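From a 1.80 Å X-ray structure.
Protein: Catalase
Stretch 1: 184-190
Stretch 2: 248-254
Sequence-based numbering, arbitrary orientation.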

# COMPACT_ATOMS: atom_id res chain seq x y z
N GLY A 184 -25.43 19.16 18.96
CA GLY A 184 -25.46 18.92 17.51
C GLY A 184 -24.35 19.76 16.86
O GLY A 184 -24.06 20.87 17.35
N TYR A 185 -23.91 19.37 15.71
CA TYR A 185 -22.90 20.15 14.96
C TYR A 185 -23.52 21.49 14.50
O TYR A 185 -22.81 22.50 14.40
N ARG A 186 -24.84 21.48 14.35
CA ARG A 186 -25.56 22.69 13.98
C ARG A 186 -25.58 23.70 15.13
O ARG A 186 -25.85 24.87 14.88
N PHE A 187 -25.34 23.30 16.36
CA PHE A 187 -25.38 24.11 17.55
C PHE A 187 -23.99 24.35 18.14
O PHE A 187 -23.85 24.38 19.35
N MET A 188 -23.01 24.51 17.27
CA MET A 188 -21.67 24.86 17.70
C MET A 188 -21.11 25.93 16.76
O MET A 188 -21.41 25.92 15.56
N ASP A 189 -20.15 26.67 17.28
CA ASP A 189 -19.45 27.61 16.41
C ASP A 189 -18.25 26.88 15.80
O ASP A 189 -17.96 25.75 16.13
N GLY A 190 -17.54 27.56 14.90
CA GLY A 190 -16.32 27.01 14.31
C GLY A 190 -15.27 28.13 14.38
O GLY A 190 -15.58 29.34 14.44
N GLY A 248 -35.19 19.88 5.31
CA GLY A 248 -35.10 21.21 4.73
C GLY A 248 -34.63 22.31 5.65
O GLY A 248 -34.47 23.47 5.20
N ASP A 249 -34.31 21.99 6.90
CA ASP A 249 -33.88 22.93 7.92
C ASP A 249 -32.35 23.12 7.92
O ASP A 249 -31.59 22.61 8.78
N PHE A 250 -31.90 23.83 6.89
CA PHE A 250 -30.47 23.99 6.64
C PHE A 250 -29.78 24.89 7.62
O PHE A 250 -30.07 26.08 7.82
N PRO A 251 -28.76 24.35 8.28
CA PRO A 251 -27.97 25.12 9.25
C PRO A 251 -27.11 26.13 8.52
O PRO A 251 -26.59 25.92 7.42
N LYS A 252 -26.97 27.29 9.16
CA LYS A 252 -26.13 28.36 8.66
C LYS A 252 -25.16 28.95 9.69
O LYS A 252 -25.39 29.01 10.89
N TRP A 253 -24.05 29.49 9.11
CA TRP A 253 -23.07 30.15 9.94
C TRP A 253 -22.57 31.43 9.23
O TRP A 253 -22.33 31.44 8.04
N ASP A 254 -22.49 32.52 9.98
CA ASP A 254 -21.91 33.77 9.50
C ASP A 254 -20.40 33.70 9.74
O ASP A 254 -19.99 33.26 10.83

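A buried tryptophan often earns its place twice, packing its large ring against a neighbouring segment while spending its one polar atom on that segment's backbone. This pair of catalase stretches illustrates the principle. From the strand that begins at Lys-252, Trp-253 points its CA-to-CB bond toward the other stretch, and chi1 of -73° (m) with chi2 of -101° lays the indole alongside the other stretch. There NE1 of Trp-253 donates to O of Met-188 at 2.9 Å, with an N-H...O angle of 175°, so the bond is almost perfectly straight. The carbonyl lies at the ring edge, near its plane, where the indole N-H points. A second carbonyl meets the same edge without a hydrogen bond: O of Tyr-185 is 3.4 Å from CZ2 of Trp-253. The CA-to-CB bond of Met-188 points sideways, with chi1 to chi3 at p, t, t, and its closest contact is through its backbone O.

Arg-186 shows the complementary strategy, a long side chain used along its length. Its CA-to-CB bond points sideways, but the m, t, m sequence of chi1 to chi3 brings its end nearer the other stretch. On the way, CG packs 3.7 Å from CB of Pro-251, whose CA-to-CB bond points toward the other stretch. At the tip, NH1 of Arg-186 forms a salt bridge with OD2 of Asp-249 at 3.3 Å; its hydrogen bond is weak, the angle being only 127°. Asp-249 adopts t at chi1, and its carboxylate oxygen sits near the guanidinium plane. A water bridges the same two residues, accepting from NH1 of Arg-186 at 2.8 Å and donating to O of Asp-249 at 2.9 Å.

Alternation completes the pattern: Phe-250 and Lys-252, both m at chi1, point away, leaving Asp-249, Pro-251 and Trp-253 to face the other stretch.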

# COMPACT_ATOMS: atom_id res chain seq x y z
CB TYR A 185 -22.41 19.40 13.74
CG TYR A 185 -21.54 18.19 14.04
CD1 TYR A 185 -20.42 18.33 14.86
CD2 TYR A 185 -21.82 17.00 13.39
CE1 TYR A 185 -19.60 17.25 15.09
CE2 TYR A 185 -20.97 15.91 13.59
CZ TYR A 185 -19.90 16.05 14.43
OH TYR A 185 -19.09 14.95 14.65
CB ARG A 186 -27.08 22.38 13.71
CG ARG A 186 -27.26 21.41 12.55
CD ARG A 186 -28.78 21.31 12.21
NE ARG A 186 -29.46 20.60 13.29
CZ ARG A 186 -30.72 20.81 13.61
NH1 ARG A 186 -31.38 21.75 12.92
NH2 ARG A 186 -31.32 20.11 14.58
CB PHE A 187 -26.32 23.46 18.58
CG PHE A 187 -27.67 23.19 17.96
CD1 PHE A 187 -28.05 21.89 17.69
CD2 PHE A 187 -28.52 24.22 17.62
CE1 PHE A 187 -29.27 21.59 17.11
CE2 PHE A 187 -29.75 23.95 17.02
CZ PHE A 187 -30.13 22.65 16.75
CB MET A 188 -20.66 23.72 17.74
CG MET A 188 -20.19 23.08 16.45
SD MET A 188 -19.24 21.55 16.80
CE MET A 188 -18.41 21.52 15.20
CB ASP A 189 -18.94 28.82 17.19
CG ASP A 189 -19.95 29.89 17.50
OD1 ASP A 189 -21.14 29.77 17.13
OD2 ASP A 189 -19.53 30.90 18.14
CB ASP A 249 -34.34 22.40 9.28
CG ASP A 249 -34.15 23.44 10.36
OD1 ASP A 249 -34.03 24.64 10.00
OD2 ASP A 249 -34.07 23.10 11.56
CB PHE A 250 -30.31 24.49 5.21
CG PHE A 250 -31.04 23.70 4.17
CD1 PHE A 250 -31.68 24.34 3.12
CD2 PHE A 250 -31.09 22.31 4.21
CE1 PHE A 250 -32.35 23.60 2.15
CE2 PHE A 250 -31.76 21.56 3.26
CZ PHE A 250 -32.37 22.22 2.22
CB PRO A 251 -27.08 24.09 9.99
CG PRO A 251 -26.92 23.03 8.92
CD PRO A 251 -28.23 22.98 8.14
CB LYS A 252 -27.02 29.55 8.24
CG LYS A 252 -27.78 29.18 6.94
CD LYS A 252 -29.00 30.10 6.73
CE LYS A 252 -28.83 31.51 7.18
NZ LYS A 252 -29.38 31.89 8.50
CB TRP A 253 -21.84 29.27 10.16
CG TRP A 253 -22.00 28.09 11.08
CD1 TRP A 253 -21.60 27.99 12.38
CD2 TRP A 253 -22.59 26.85 10.71
NE1 TRP A 253 -21.94 26.72 12.86
CE2 TRP A 253 -22.51 26.00 11.83
CE3 TRP A 253 -23.13 26.33 9.51
CZ2 TRP A 253 -22.99 24.70 11.81
CZ3 TRP A 253 -23.64 25.05 9.50
CH2 TRP A 253 -23.55 24.21 10.65
CB ASP A 254 -22.50 34.98 10.22
CG ASP A 254 -23.81 35.45 9.55
OD1 ASP A 254 -24.10 35.03 8.43
OD2 ASP A 254 -24.53 36.24 10.20
O HOH W 1 -30.59 23.83 11.20